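Local coordinates for protein glycoside hydrolase YxiA (Bacillus licheniformis, PDB 3LV4) that probably hydrolyses glycosidic bonds of arabinan, as a calcium-binding family 43 glycoside hydrolase resembling arabinan endo-1,5-alpha-L-arabinosidases, at residues Ile19-Thr24 against Asp111-Pro116; Tyr215-Phe220 against His323-Asn328; Lys273-Phe278 against Ser303-His308. All coordinates share one frame; numbering follows the deposited sequence.

Contact 1. Residues Ile19-Thr24 against Asp111-Pro116; sequences IKANGT and DDIEGP
Ile19 and Ile113 reach toward each other tip to tip, and Ala21 joins them, making a small hydrophobic contact between the first two blades of the family 43 five-bladed beta-propeller. Apolar packing accounts for most of it. The CD1 methyl of Ile113 lies 3.8 Å from CG2 of Ile19 and also meets Ile19 CD1, and it is 3.9 Å from CB of Ala21. Both side-chain torsions of Ile113 are extended (chi1 -165°, chi2 163°), which carries CD1 clear of its own backbone and across to strand 17-21. The small alanine side chain suits a place where the isoleucine tip arrives so close to the strand. Phe89 of the second blade touches all three residues and completes the apolar cluster.

The polar part is indirect. A water accepts a hydrogen bond from Asn22 ND2 at 3.3 Å and another from the backbone N of Ile113 at 3.0 Å, so the two loops share a solvent molecule beside the methyl cluster. Backbone bonds shape the loops themselves. Ala21 to Thr24 form a type I' turn, closed by Thr24 N to Ala21 O at 2.9 Å, and asparagine and glycine tolerate the positive phi its two central positions need. Across from it, Asp112 to Gly115 make a type I turn that presents Ile113.

Between these two segments, then, methyl groups and one water do the joining, by fit of shape more than by directed bonds; the directed bonds between the blades lie close by, where Glu114 OE2 takes a salt bridge from Lys36 and a hydrogen bond from Tyr26.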
ATOM      1  N   ILE A  19      -7.368  -4.759   9.282  1.00  9.82           N
ATOM      2  CA  ILE A  19      -7.634  -4.487  10.693  1.00  9.67           C
ATOM      3  C   ILE A  19      -7.753  -5.821  11.413  1.00 11.17           C
ATOM      4  O   ILE A  19      -8.351  -6.765  10.889  1.00 12.74           O
ATOM      5  CB  ILE A  19      -8.914  -3.625  10.907  1.00  8.34           C
ATOM      6  CG1 ILE A  19      -9.219  -3.475  12.409  1.00 10.09           C
ATOM      7  CG2 ILE A  19     -10.122  -4.215  10.141  1.00  9.60           C
ATOM      8  CD1 ILE A  19     -10.385  -2.529  12.733  1.00  8.76           C
ATOM      9  N   LYS A  20      -7.155  -5.916  12.594  1.00 11.73           N
ATOM     10  CA  LYS A  20      -7.257  -7.142  13.362  1.00 14.20           C
ATOM     11  C   LYS A  20      -8.171  -6.939  14.557  1.00 15.45           C
ATOM     12  O   LYS A  20      -8.026  -5.969  15.298  1.00 16.38           O
ATOM     13  CB  LYS A  20      -5.881  -7.632  13.820  1.00 15.62           C
ATOM     14  CG  LYS A  20      -5.964  -8.939  14.592  1.00 19.12           C
ATOM     15  CD  LYS A  20      -4.735  -9.778  14.403  1.00 24.03           C
ATOM     16  CE  LYS A  20      -3.715  -9.554  15.471  1.00 28.70           C
ATOM     17  NZ  LYS A  20      -3.178 -10.877  15.933  1.00 33.03           N
ATOM     18  N   ALA A  21      -9.124  -7.847  14.729  1.00 16.08           N
ATOM     19  CA  ALA A  21     -10.000  -7.807  15.894  1.00 18.13           C
ATOM     20  C   ALA A  21     -10.336  -9.219  16.319  1.00 20.70           C
ATOM     21  O   ALA A  21     -10.518 -10.089  15.478  1.00 21.91           O
ATOM     22  CB  ALA A  21     -11.275  -7.040  15.573  1.00 19.52           C
ATOM     23  N   ASN A  22     -10.408  -9.453  17.623  1.00 26.34           N
ATOM     24  CA  ASN A  22     -10.834 -10.755  18.125  1.00 30.49           C
ATOM     25  C   ASN A  22      -9.919 -11.880  17.634  1.00 29.42           C
ATOM     26  O   ASN A  22     -10.355 -13.025  17.502  1.00 31.48           O
ATOM     27  CB  ASN A  22     -12.275 -11.045  17.677  1.00 34.72           C
ATOM     28  CG  ASN A  22     -13.213  -9.870  17.914  1.00 36.97           C
ATOM     29  OD1 ASN A  22     -13.345  -9.392  19.043  1.00 38.89           O
ATOM     30  ND2 ASN A  22     -13.871  -9.399  16.847  1.00 35.14           N
ATOM     31  N   GLY A  23      -8.662 -11.548  17.345  1.00 25.55           N
ATOM     32  CA  GLY A  23      -7.711 -12.527  16.843  1.00 21.87           C
ATOM     33  C   GLY A  23      -7.872 -12.903  15.372  1.00 19.50           C
ATOM     34  O   GLY A  23      -7.261 -13.863  14.894  1.00 21.48           O
ATOM     35  N   THR A  24      -8.692 -12.143  14.650  1.00 15.24           N
ATOM     36  CA  THR A  24      -8.963 -12.416  13.244  1.00 14.91           C
ATOM     37  C   THR A  24      -8.586 -11.196  12.414  1.00 12.78           C
ATOM     38  O   THR A  24      -8.845 -10.068  12.825  1.00 13.00           O
ATOM     39  CB  THR A  24     -10.458 -12.729  13.027  1.00 15.44           C
ATOM     40  OG1 THR A  24     -10.799 -13.933  13.724  1.00 15.98           O
ATOM     41  CG2 THR A  24     -10.776 -12.889  11.544  1.00 15.67           C
ATOM     42  N   ASP A 111     -21.093  -1.902  16.043  1.00 13.56           N
ATOM     43  CA  ASP A 111     -20.721  -2.516  17.318  1.00 14.95           C
ATOM     44  C   ASP A 111     -19.820  -3.714  17.066  1.00 16.42           C
ATOM     45  O   ASP A 111     -18.900  -3.991  17.833  1.00 20.54           O
ATOM     46  CB  ASP A 111     -21.963  -2.986  18.089  1.00 16.97           C
ATOM     47  CG  ASP A 111     -22.843  -1.840  18.537  1.00 20.66           C
ATOM     48  OD1 ASP A 111     -22.317  -0.734  18.782  1.00 19.44           O
ATOM     49  OD2 ASP A 111     -24.069  -2.053  18.646  1.00 24.91           O
ATOM     50  N   ASP A 112     -20.109  -4.421  15.982  1.00 15.19           N
ATOM     51  CA  ASP A 112     -19.376  -5.616  15.592  1.00 17.89           C
ATOM     52  C   ASP A 112     -18.663  -5.375  14.274  1.00 13.58           C
ATOM     53  O   ASP A 112     -19.200  -4.707  13.393  1.00 15.77           O
ATOM     54  CB  ASP A 112     -20.338  -6.787  15.433  1.00 24.94           C
ATOM     55  CG  ASP A 112     -20.475  -7.592  16.695  1.00 36.16           C
ATOM     56  OD1 ASP A 112     -19.806  -8.650  16.796  1.00 42.94           O
ATOM     57  OD2 ASP A 112     -21.237  -7.160  17.588  1.00 37.10           O
ATOM     58  N   ILE A 113     -17.464  -5.934  14.130  1.00 11.58           N
ATOM     59  CA  ILE A 113     -16.645  -5.612  12.972  1.00 12.30           C
ATOM     60  C   ILE A 113     -17.280  -6.025  11.639  1.00 12.38           C
ATOM     61  O   ILE A 113     -17.022  -5.396  10.613  1.00 11.90           O
ATOM     62  CB  ILE A 113     -15.213  -6.177  13.096  1.00 14.73           C
ATOM     63  CG1 ILE A 113     -14.298  -5.515  12.052  1.00 15.34           C
ATOM     64  CG2 ILE A 113     -15.226  -7.700  12.997  1.00 15.29           C
ATOM     65  CD1 ILE A 113     -12.855  -5.670  12.337  1.00 17.10           C
ATOM     66  N   GLU A 114     -18.122  -7.057  11.649  1.00 10.54           N
ATOM     67  CA  GLU A 114     -18.774  -7.489  10.417  1.00 10.32           C
ATOM     68  C   GLU A 114     -20.124  -6.814  10.183  1.00 11.44           C
ATOM     69  O   GLU A 114     -20.883  -7.219   9.300  1.00 12.95           O
ATOM     70  CB  GLU A 114     -18.904  -9.015  10.353  1.00 11.96           C
ATOM     71  CG  GLU A 114     -17.553  -9.716  10.336  1.00 14.53           C
ATOM     72  CD  GLU A 114     -17.663 -11.212  10.141  1.00 17.88           C
ATOM     73  OE1 GLU A 114     -18.623 -11.665   9.483  1.00 21.96           O
ATOM     74  OE2 GLU A 114     -16.777 -11.934  10.628  1.00 17.03           O
ATOM     75  N   GLY A 115     -20.414  -5.778  10.960  1.00 12.39           N
ATOM     76  CA  GLY A 115     -21.607  -4.981  10.733  1.00 13.51           C
ATOM     77  C   GLY A 115     -22.772  -5.313  11.642  1.00 12.78           C
ATOM     78  O   GLY A 115     -22.669  -6.188  12.499  1.00 13.62           O
ATOM     79  N   PRO A 116     -23.899  -4.614  11.457  1.00 12.91           N
ATOM     80  CA  PRO A 116     -24.053  -3.580  10.427  1.00 10.98           C
ATOM     81  C   PRO A 116     -23.443  -2.243  10.836  1.00 11.01           C
ATOM     82  O   PRO A 116     -23.381  -1.916  12.026  1.00 13.99           O
ATOM     83  CB  PRO A 116     -25.575  -3.438  10.312  1.00 10.60           C
ATOM     84  CG  PRO A 116     -26.073  -3.763  11.699  1.00 14.18           C
ATOM     85  CD  PRO A 116     -25.144  -4.839  12.217  1.00 13.71           C
TER
HETATM   86  O   HOH W   1     -16.449  -7.420  16.486  1.00 21.83           O

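Contact 2. Residues Tyr215-Phe220 against His323-Asn328; sequences YLYMSF and HQLLMN
Tyr215 and Met327 meet from opposite directions, joining the fourth and fifth blades of the five-bladed beta-propeller: strand 213-220 belongs to one, strand 319-327 to the other. No hydrogen bond crosses between the segments; side-chain ends alone bridge strands whose nearest CA atoms, in Tyr215 and Met327, are 11.9 Å apart, a span that tyrosine and methionine can bridge.

From CB, Tyr215 sets out toward the other strand with CG anti to the carbonyl carbon (chi1 -61°). The side chain also touches Val233 and Arg235 of strand 230-236 and Pro333 of the fifth blade. Farther out, CE2 comes to 4.0 Å from the CE methyl of Met327, a selenomethionine in this crystal, and CZ lies equally near that methyl. At the tip, OH touches the last two atoms of the Met327 chain, CE at 3.6 Å and SE at 3.7 Å. The same hydroxyl is hydrogen-bonded to Gly331 O and Thr211 OG1, so its polarity is met within the protein while its flank packs against the methyl.

Met327 does not start out straight at the ring; bends at chi2 (67°) and chi3 (79°) bring its end around. SE stands 5.2 Å from the ring centroid in an oblique Met-aromatic contact, and methionine's unbranched chain can bend to bring its end beside the ring.

Two residues on from Tyr215 and two back from Met327, the pattern recurs with Tyr217 and Leu325, again from opposite directions, and here both residues are buried. The branched leucine presents one methyl obliquely to the tyrosine's outer end: CD1 of Leu325 lies 3.5 Å from OH of Tyr217.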
ATOM      1  N   TYR A 215       5.956   5.504   8.315  1.00  9.53           N
ATOM      2  CA  TYR A 215       6.106   5.266   6.881  1.00  7.83           C
ATOM      3  C   TYR A 215       4.834   5.585   6.122  1.00  9.25           C
ATOM      4  O   TYR A 215       3.772   5.013   6.390  1.00  8.35           O
ATOM      5  CB  TYR A 215       6.549   3.824   6.607  1.00  8.79           C
ATOM      6  CG  TYR A 215       7.883   3.532   7.236  1.00  8.82           C
ATOM      7  CD1 TYR A 215       9.066   3.735   6.533  1.00  8.13           C
ATOM      8  CD2 TYR A 215       7.965   3.090   8.553  1.00  8.37           C
ATOM      9  CE1 TYR A 215      10.296   3.490   7.123  1.00  9.47           C
ATOM     10  CE2 TYR A 215       9.191   2.848   9.151  1.00  7.81           C
ATOM     11  CZ  TYR A 215      10.348   3.045   8.432  1.00 10.44           C
ATOM     12  OH  TYR A 215      11.558   2.800   9.032  1.00 10.54           O
ATOM     13  N   LEU A 216       4.956   6.509   5.174  1.00  7.81           N
ATOM     14  CA  LEU A 216       3.852   6.851   4.288  1.00  8.05           C
ATOM     15  C   LEU A 216       3.921   5.979   3.043  1.00  7.89           C
ATOM     16  O   LEU A 216       4.760   6.202   2.164  1.00  8.22           O
ATOM     17  CB  LEU A 216       3.922   8.326   3.901  1.00  9.13           C
ATOM     18  CG  LEU A 216       2.955   8.817   2.821  1.00  7.92           C
ATOM     19  CD1 LEU A 216       1.498   8.656   3.284  1.00  8.79           C
ATOM     20  CD2 LEU A 216       3.268  10.276   2.496  1.00  9.19           C
ATOM     21  N   TYR A 217       3.057   4.967   2.991  1.00  7.08           N
ATOM     22  CA  TYR A 217       2.890   4.159   1.796  1.00  7.97           C
ATOM     23  C   TYR A 217       1.895   4.850   0.882  1.00  9.20           C
ATOM     24  O   TYR A 217       0.987   5.542   1.348  1.00  9.03           O
ATOM     25  CB  TYR A 217       2.389   2.754   2.149  1.00  8.45           C
ATOM     26  CG  TYR A 217       3.402   1.940   2.910  1.00  9.94           C
ATOM     27  CD1 TYR A 217       3.461   1.984   4.298  1.00  8.16           C
ATOM     28  CD2 TYR A 217       4.312   1.131   2.240  1.00 11.35           C
ATOM     29  CE1 TYR A 217       4.387   1.234   4.996  1.00  9.29           C
ATOM     30  CE2 TYR A 217       5.244   0.383   2.925  1.00 10.22           C
ATOM     31  CZ  TYR A 217       5.281   0.440   4.298  1.00 10.63           C
ATOM     32  OH  TYR A 217       6.211  -0.304   4.973  1.00 12.41           O
HETATM   33  N   MSE A 218       2.079   4.671  -0.421  1.00  7.47           N
HETATM   34  CA  MSE A 218       1.188   5.252  -1.406  1.00 10.84           C
HETATM   35  C   MSE A 218       1.346   4.521  -2.723  1.00  9.50           C
HETATM   36  O   MSE A 218       2.335   3.812  -2.940  1.00 10.24           O
HETATM   37  CB  MSE A 218       1.483   6.742  -1.579  1.00 14.85           C
HETATM   38  CG  MSE A 218       2.930   7.047  -1.768  1.00 19.29           C
HETATM   39 SE   MSE A 218       3.350   8.910  -1.328  1.00 22.65          SE
HETATM   40  CE  MSE A 218       5.265   8.647  -0.984  1.00 18.92           C
ATOM     41  N   SER A 219       0.359   4.666  -3.593  1.00  8.32           N
ATOM     42  CA  SER A 219       0.414   4.034  -4.903  1.00  7.93           C
ATOM     43  C   SER A 219       0.574   5.101  -5.966  1.00  7.85           C
ATOM     44  O   SER A 219      -0.166   6.088  -5.981  1.00  9.70           O
ATOM     45  CB  SER A 219      -0.842   3.187  -5.154  1.00  9.76           C
ATOM     46  OG  SER A 219      -0.860   2.084  -4.262  1.00 10.62           O
ATOM     47  N   PHE A 220       1.572   4.913  -6.824  1.00  6.76           N
ATOM     48  CA  PHE A 220       1.812   5.813  -7.952  1.00  7.00           C
ATOM     49  C   PHE A 220       1.249   5.163  -9.221  1.00  8.61           C
ATOM     50  O   PHE A 220       1.243   3.931  -9.352  1.00  9.33           O
ATOM     51  CB  PHE A 220       3.315   6.042  -8.148  1.00  6.97           C
ATOM     52  CG  PHE A 220       3.912   7.134  -7.288  1.00  8.17           C
ATOM     53  CD1 PHE A 220       3.516   7.317  -5.971  1.00  8.98           C
ATOM     54  CD2 PHE A 220       4.923   7.946  -7.798  1.00  8.21           C
ATOM     55  CE1 PHE A 220       4.100   8.309  -5.183  1.00  9.54           C
ATOM     56  CE2 PHE A 220       5.509   8.938  -7.020  1.00  9.08           C
ATOM     57  CZ  PHE A 220       5.091   9.123  -5.708  1.00  9.68           C
ATOM     58  N   HIS A 323       2.534  -9.874   1.656  1.00  8.70           N
ATOM     59  CA  HIS A 323       3.982 -10.129   1.705  1.00  8.81           C
ATOM     60  C   HIS A 323       4.574  -9.595   2.992  1.00  9.51           C
ATOM     61  O   HIS A 323       4.252  -8.486   3.418  1.00  9.75           O
ATOM     62  CB  HIS A 323       4.725  -9.476   0.526  1.00  8.40           C
ATOM     63  CG  HIS A 323       4.471 -10.133  -0.798  1.00  8.28           C
ATOM     64  ND1 HIS A 323       5.483 -10.428  -1.687  1.00  8.32           N
ATOM     65  CD2 HIS A 323       3.319 -10.549  -1.378  1.00  9.10           C
ATOM     66  CE1 HIS A 323       4.962 -10.992  -2.767  1.00  9.15           C
ATOM     67  NE2 HIS A 323       3.656 -11.076  -2.605  1.00  8.79           N
ATOM     68  N   GLN A 324       5.460 -10.377   3.601  1.00  9.46           N
ATOM     69  CA  GLN A 324       6.179  -9.913   4.770  1.00 11.03           C
ATOM     70  C   GLN A 324       7.056  -8.713   4.419  1.00 10.81           C
ATOM     71  O   GLN A 324       7.663  -8.671   3.346  1.00 11.64           O
ATOM     72  CB  GLN A 324       7.022 -11.049   5.357  1.00 14.02           C
ATOM     73  CG  GLN A 324       7.676 -10.698   6.659  1.00 16.16           C
ATOM     74  CD  GLN A 324       8.125 -11.915   7.451  1.00 16.46           C
ATOM     75  OE1 GLN A 324       8.066 -13.066   6.981  1.00 17.94           O
ATOM     76  NE2 GLN A 324       8.580 -11.668   8.656  1.00 13.58           N
ATOM     77  N   LEU A 325       7.098  -7.732   5.318  1.00 11.61           N
ATOM     78  CA  LEU A 325       8.005  -6.593   5.195  1.00 10.90           C
ATOM     79  C   LEU A 325       9.199  -6.784   6.111  1.00 11.35           C
ATOM     80  O   LEU A 325       9.040  -7.090   7.298  1.00 11.45           O
ATOM     81  CB  LEU A 325       7.291  -5.287   5.571  1.00 10.82           C
ATOM     82  CG  LEU A 325       6.244  -4.735   4.601  1.00  9.15           C
ATOM     83  CD1 LEU A 325       5.362  -3.686   5.294  1.00 10.62           C
ATOM     84  CD2 LEU A 325       6.915  -4.151   3.361  1.00 12.62           C
ATOM     85  N   LEU A 326      10.394  -6.588   5.560  1.00 10.54           N
ATOM     86  CA  LEU A 326      11.629  -6.703   6.322  1.00 11.07           C
ATOM     87  C   LEU A 326      12.207  -5.302   6.455  1.00 13.56           C
ATOM     88  O   LEU A 326      11.763  -4.383   5.773  1.00 20.00           O
ATOM     89  CB  LEU A 326      12.607  -7.639   5.602  1.00  9.95           C
ATOM     90  CG  LEU A 326      11.967  -8.955   5.133  1.00 13.23           C
ATOM     91  CD1 LEU A 326      12.911  -9.777   4.264  1.00 12.76           C
ATOM     92  CD2 LEU A 326      11.474  -9.778   6.326  1.00 17.01           C
HETATM   93  N   MSE A 327      13.167  -5.120   7.348  1.00 12.58           N
HETATM   94  CA  MSE A 327      13.731  -3.787   7.576  1.00  9.30           C
HETATM   95  C   MSE A 327      15.231  -3.790   7.303  1.00 11.34           C
HETATM   96  O   MSE A 327      15.984  -4.535   7.939  1.00 13.43           O
HETATM   97  CB  MSE A 327      13.462  -3.329   9.008  1.00 12.61           C
HETATM   98  CG  MSE A 327      13.763  -1.868   9.260  1.00 14.94           C
HETATM   99 SE   MSE A 327      12.544  -0.650   8.304  1.00 23.32          SE
HETATM  100  CE  MSE A 327      10.971  -0.730   9.486  1.00 17.22           C
ATOM    101  N   ASN A 328      15.669  -2.960   6.361  1.00 11.21           N
ATOM    102  CA  ASN A 328      17.085  -2.941   6.011  1.00 10.25           C
ATOM    103  C   ASN A 328      17.882  -2.105   7.003  1.00 11.92           C
ATOM    104  O   ASN A 328      17.300  -1.461   7.883  1.00 12.92           O
ATOM    105  CB  ASN A 328      17.322  -2.539   4.545  1.00  9.99           C
ATOM    106  CG  ASN A 328      17.239  -1.037   4.294  1.00  9.82           C
ATOM    107  OD1 ASN A 328      17.091  -0.223   5.214  1.00 10.35           O
ATOM    108  ND2 ASN A 328      17.354  -0.662   3.013  1.00 10.21           N
TER

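Contact 3. Residues Lys273-Phe278 against Ser303-His308; sequences KLMGNF and SYLIFH
Leu305 and Phe307 both receive the end of Met275, a selenomethionine in this crystal, in a fully buried contact. Just before them, Ser303 pairs through its backbone with Leu325, which joins strand 303-310 to its neighbour in the sheet. Leu305 then points toward the 273-278 segment, and its CD2 methyl stands 4.0 Å from CE of Met275. Leucine suits this spot because it offers a compact branched surface to the methyl.

Strand 303-310 is the second strand of the last blade of the five-bladed beta-propeller, whereas Met275 belongs to strand 272-280 of the blade before it, so the methionine spans the seam between two blades. Its chain is straight as far as SE, and the turn at chi3 (42°) lays the methyl over the aromatic ring.

That ring is Phe307. Its CG lies between the backbone N and the carbonyl carbon (chi1 56°), a setting that turns the ring toward Met275. Met275 CE sits over one face, 3.9 Å from the ring centroid and only 16° off the normal, a CH-pi contact displaced somewhat toward the CE2 and CZ rim. SE is farther off, 4.7 Å from the same centroid, and approaches obliquely as a Met-aromatic contact. A flat, wide phenylalanine matches a methyl delivered from above, and its ring also meets that of His323. Were Phe307 replaced by alanine, the Met275 methyl would probably lose the face it rests on and His323 its ring partner, opening a gap at the seam.

Beyond it, His308 stacks on His14 and makes a weak hydrogen bond to Asp15, the predicted proton acceptor.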
ATOM      1  N   LYS A 273      10.377   3.273  -4.474  1.00  8.75           N
ATOM      2  CA  LYS A 273       9.480   2.331  -5.154  1.00  8.75           C
ATOM      3  C   LYS A 273       9.776   0.913  -4.693  1.00  7.59           C
ATOM      4  O   LYS A 273      10.890   0.418  -4.868  1.00  9.20           O
ATOM      5  CB  LYS A 273       9.624   2.445  -6.673  1.00  7.63           C
ATOM      6  CG  LYS A 273       8.859   1.394  -7.460  1.00  6.62           C
ATOM      7  CD  LYS A 273       9.077   1.579  -8.966  1.00  6.96           C
ATOM      8  CE  LYS A 273       8.351   0.521  -9.800  1.00  9.52           C
ATOM      9  NZ  LYS A 273       8.741   0.607 -11.246  1.00  9.70           N
ATOM     10  N   LEU A 274       8.776   0.256  -4.116  1.00  7.50           N
ATOM     11  CA  LEU A 274       8.999  -1.049  -3.482  1.00  7.01           C
ATOM     12  C   LEU A 274       8.750  -2.227  -4.404  1.00  8.27           C
ATOM     13  O   LEU A 274       9.312  -3.305  -4.203  1.00  9.77           O
ATOM     14  CB  LEU A 274       8.110  -1.203  -2.250  1.00  7.63           C
ATOM     15  CG  LEU A 274       8.419  -0.210  -1.133  1.00  7.66           C
ATOM     16  CD1 LEU A 274       7.460  -0.424   0.042  1.00  9.12           C
ATOM     17  CD2 LEU A 274       9.882  -0.363  -0.703  1.00  9.39           C
HETATM   18  N   MSE A 275       7.897  -2.029  -5.404  1.00  7.69           N
HETATM   19  CA  MSE A 275       7.438  -3.148  -6.228  1.00  7.72           C
HETATM   20  C   MSE A 275       6.670  -2.644  -7.446  1.00  9.33           C
HETATM   21  O   MSE A 275       5.778  -1.799  -7.312  1.00 10.83           O
HETATM   22  CB  MSE A 275       6.546  -4.075  -5.391  1.00 10.29           C
HETATM   23  CG  MSE A 275       5.927  -5.239  -6.152  1.00 10.72           C
HETATM   24 SE   MSE A 275       4.765  -6.341  -4.979  1.00 21.34          SE
HETATM   25  CE  MSE A 275       3.860  -4.918  -3.999  1.00 17.78           C
ATOM     26  N   GLY A 276       7.035  -3.151  -8.626  1.00  8.41           N
ATOM     27  CA  GLY A 276       6.264  -2.938  -9.842  1.00  8.27           C
ATOM     28  C   GLY A 276       5.841  -4.263 -10.467  1.00  7.39           C
ATOM     29  O   GLY A 276       5.807  -5.291  -9.784  1.00 11.38           O
ATOM     30  N   ASN A 277       5.530  -4.249 -11.760  1.00  8.03           N
ATOM     31  CA  ASN A 277       5.096  -5.452 -12.471  1.00  8.73           C
ATOM     32  C   ASN A 277       6.290  -6.369 -12.720  1.00  9.31           C
ATOM     33  O   ASN A 277       7.355  -5.903 -13.135  1.00 10.46           O
ATOM     34  CB  ASN A 277       4.504  -5.096 -13.834  1.00  9.44           C
ATOM     35  CG  ASN A 277       3.297  -4.168 -13.757  1.00  8.05           C
ATOM     36  OD1 ASN A 277       2.825  -3.808 -12.679  1.00  8.79           O
ATOM     37  ND2 ASN A 277       2.790  -3.782 -14.927  1.00  9.50           N
ATOM     38  N   PHE A 278       6.125  -7.669 -12.494  1.00  8.14           N
ATOM     39  CA  PHE A 278       7.257  -8.581 -12.616  1.00  8.76           C
ATOM     40  C   PHE A 278       6.793 -10.010 -12.820  1.00  8.59           C
ATOM     41  O   PHE A 278       5.643 -10.350 -12.544  1.00  8.68           O
ATOM     42  CB  PHE A 278       8.094  -8.551 -11.341  1.00  7.49           C
ATOM     43  CG  PHE A 278       7.417  -9.210 -10.178  1.00  8.76           C
ATOM     44  CD1 PHE A 278       7.588 -10.564  -9.944  1.00  8.36           C
ATOM     45  CD2 PHE A 278       6.576  -8.485  -9.338  1.00  9.53           C
ATOM     46  CE1 PHE A 278       6.937 -11.185  -8.884  1.00  8.57           C
ATOM     47  CE2 PHE A 278       5.930  -9.103  -8.270  1.00  8.82           C
ATOM     48  CZ  PHE A 278       6.110 -10.450  -8.049  1.00  9.94           C
ATOM     49  N   SER A 303       6.164  -7.487  10.324  1.00 10.74           N
ATOM     50  CA  SER A 303       5.323  -6.542   9.585  1.00 10.93           C
ATOM     51  C   SER A 303       4.864  -7.177   8.268  1.00 11.56           C
ATOM     52  O   SER A 303       5.535  -8.064   7.721  1.00 11.81           O
ATOM     53  CB  SER A 303       6.086  -5.240   9.280  1.00 14.45           C
ATOM     54  OG  SER A 303       6.388  -4.510  10.457  1.00 17.05           O
ATOM     55  N   TYR A 304       3.729  -6.709   7.758  1.00  9.40           N
ATOM     56  CA  TYR A 304       3.124  -7.264   6.557  1.00  9.99           C
ATOM     57  C   TYR A 304       2.580  -6.179   5.651  1.00 10.10           C
ATOM     58  O   TYR A 304       2.004  -5.197   6.110  1.00 11.54           O
ATOM     59  CB  TYR A 304       1.969  -8.191   6.921  1.00  9.78           C
ATOM     60  CG  TYR A 304       2.340  -9.320   7.847  1.00 10.29           C
ATOM     61  CD1 TYR A 304       2.810 -10.523   7.348  1.00 10.81           C
ATOM     62  CD2 TYR A 304       2.196  -9.187   9.225  1.00 10.96           C
ATOM     63  CE1 TYR A 304       3.136 -11.565   8.191  1.00 13.84           C
ATOM     64  CE2 TYR A 304       2.526 -10.224  10.082  1.00 12.99           C
ATOM     65  CZ  TYR A 304       2.991 -11.412   9.558  1.00 13.58           C
ATOM     66  OH  TYR A 304       3.315 -12.456  10.399  1.00 16.28           O
ATOM     67  N   LEU A 305       2.759  -6.386   4.354  1.00 10.07           N
ATOM     68  CA  LEU A 305       2.190  -5.525   3.330  1.00  7.72           C
ATOM     69  C   LEU A 305       0.991  -6.262   2.759  1.00  7.00           C
ATOM     70  O   LEU A 305       1.119  -7.407   2.324  1.00  9.84           O
ATOM     71  CB  LEU A 305       3.223  -5.290   2.229  1.00  7.30           C
ATOM     72  CG  LEU A 305       2.882  -4.244   1.167  1.00  9.31           C
ATOM     73  CD1 LEU A 305       3.010  -2.829   1.746  1.00 10.68           C
ATOM     74  CD2 LEU A 305       3.797  -4.396  -0.040  1.00  9.55           C
ATOM     75  N   ILE A 306      -0.175  -5.622   2.786  1.00  7.59           N
ATOM     76  CA  ILE A 306      -1.399  -6.217   2.261  1.00  9.15           C
ATOM     77  C   ILE A 306      -1.882  -5.363   1.100  1.00  8.64           C
ATOM     78  O   ILE A 306      -2.023  -4.152   1.239  1.00 10.25           O
ATOM     79  CB  ILE A 306      -2.510  -6.288   3.331  1.00  9.45           C
ATOM     80  CG1 ILE A 306      -2.042  -7.105   4.541  1.00 12.97           C
ATOM     81  CG2 ILE A 306      -3.821  -6.861   2.741  1.00 10.27           C
ATOM     82  CD1 ILE A 306      -1.425  -6.263   5.642  1.00 13.47           C
ATOM     83  N   PHE A 307      -2.130  -5.988  -0.045  1.00  7.82           N
ATOM     84  CA  PHE A 307      -2.442  -5.235  -1.259  1.00  6.61           C
ATOM     85  C   PHE A 307      -3.265  -6.084  -2.216  1.00  7.87           C
ATOM     86  O   PHE A 307      -3.438  -7.286  -2.002  1.00 11.06           O
ATOM     87  CB  PHE A 307      -1.148  -4.739  -1.934  1.00  6.15           C
ATOM     88  CG  PHE A 307      -0.159  -5.838  -2.251  1.00  6.63           C
ATOM     89  CD1 PHE A 307       0.649  -6.375  -1.252  1.00  7.20           C
ATOM     90  CD2 PHE A 307      -0.042  -6.331  -3.544  1.00  6.58           C
ATOM     91  CE1 PHE A 307       1.564  -7.393  -1.542  1.00  7.28           C
ATOM     92  CE2 PHE A 307       0.871  -7.343  -3.848  1.00  7.08           C
ATOM     93  CZ  PHE A 307       1.675  -7.874  -2.849  1.00  9.02           C
ATOM     94  N   HIS A 308      -3.803  -5.469  -3.259  1.00  7.99           N
ATOM     95  CA  HIS A 308      -4.403  -6.278  -4.318  1.00  8.39           C
ATOM     96  C   HIS A 308      -3.451  -6.282  -5.494  1.00 10.07           C
ATOM     97  O   HIS A 308      -2.546  -5.448  -5.581  1.00 10.06           O
ATOM     98  CB  HIS A 308      -5.787  -5.772  -4.742  1.00  7.36           C
ATOM     99  CG  HIS A 308      -5.764  -4.443  -5.421  1.00  8.37           C
ATOM    100  ND1 HIS A 308      -5.241  -4.253  -6.688  1.00 13.54           N
ATOM    101  CD2 HIS A 308      -6.193  -3.230  -5.009  1.00  5.65           C
ATOM    102  CE1 HIS A 308      -5.356  -2.981  -7.023  1.00  8.71           C
ATOM    103  NE2 HIS A 308      -5.933  -2.339  -6.021  1.00 11.97           N
TER

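From the N terminus, contact 1 comes first: it closes a loop of 86 residues and ties the first propeller blade to the second. It is complete before contact 2 opens at residues 215-220, which later meets 323-328 across 102 intervening residues. Contact 3 lies wholly within that span, so the two nest without crossing. Both join the fourth blade to the fifth, through neighbouring strands 319-327 and 303-310, and their centres are 7 Å apart. The strands are probably hydrogen-bonded directly, with His323 O 2.7 Å from Leu305 N. Contact 1 stands apart, its centre about 25 Å from each of the others.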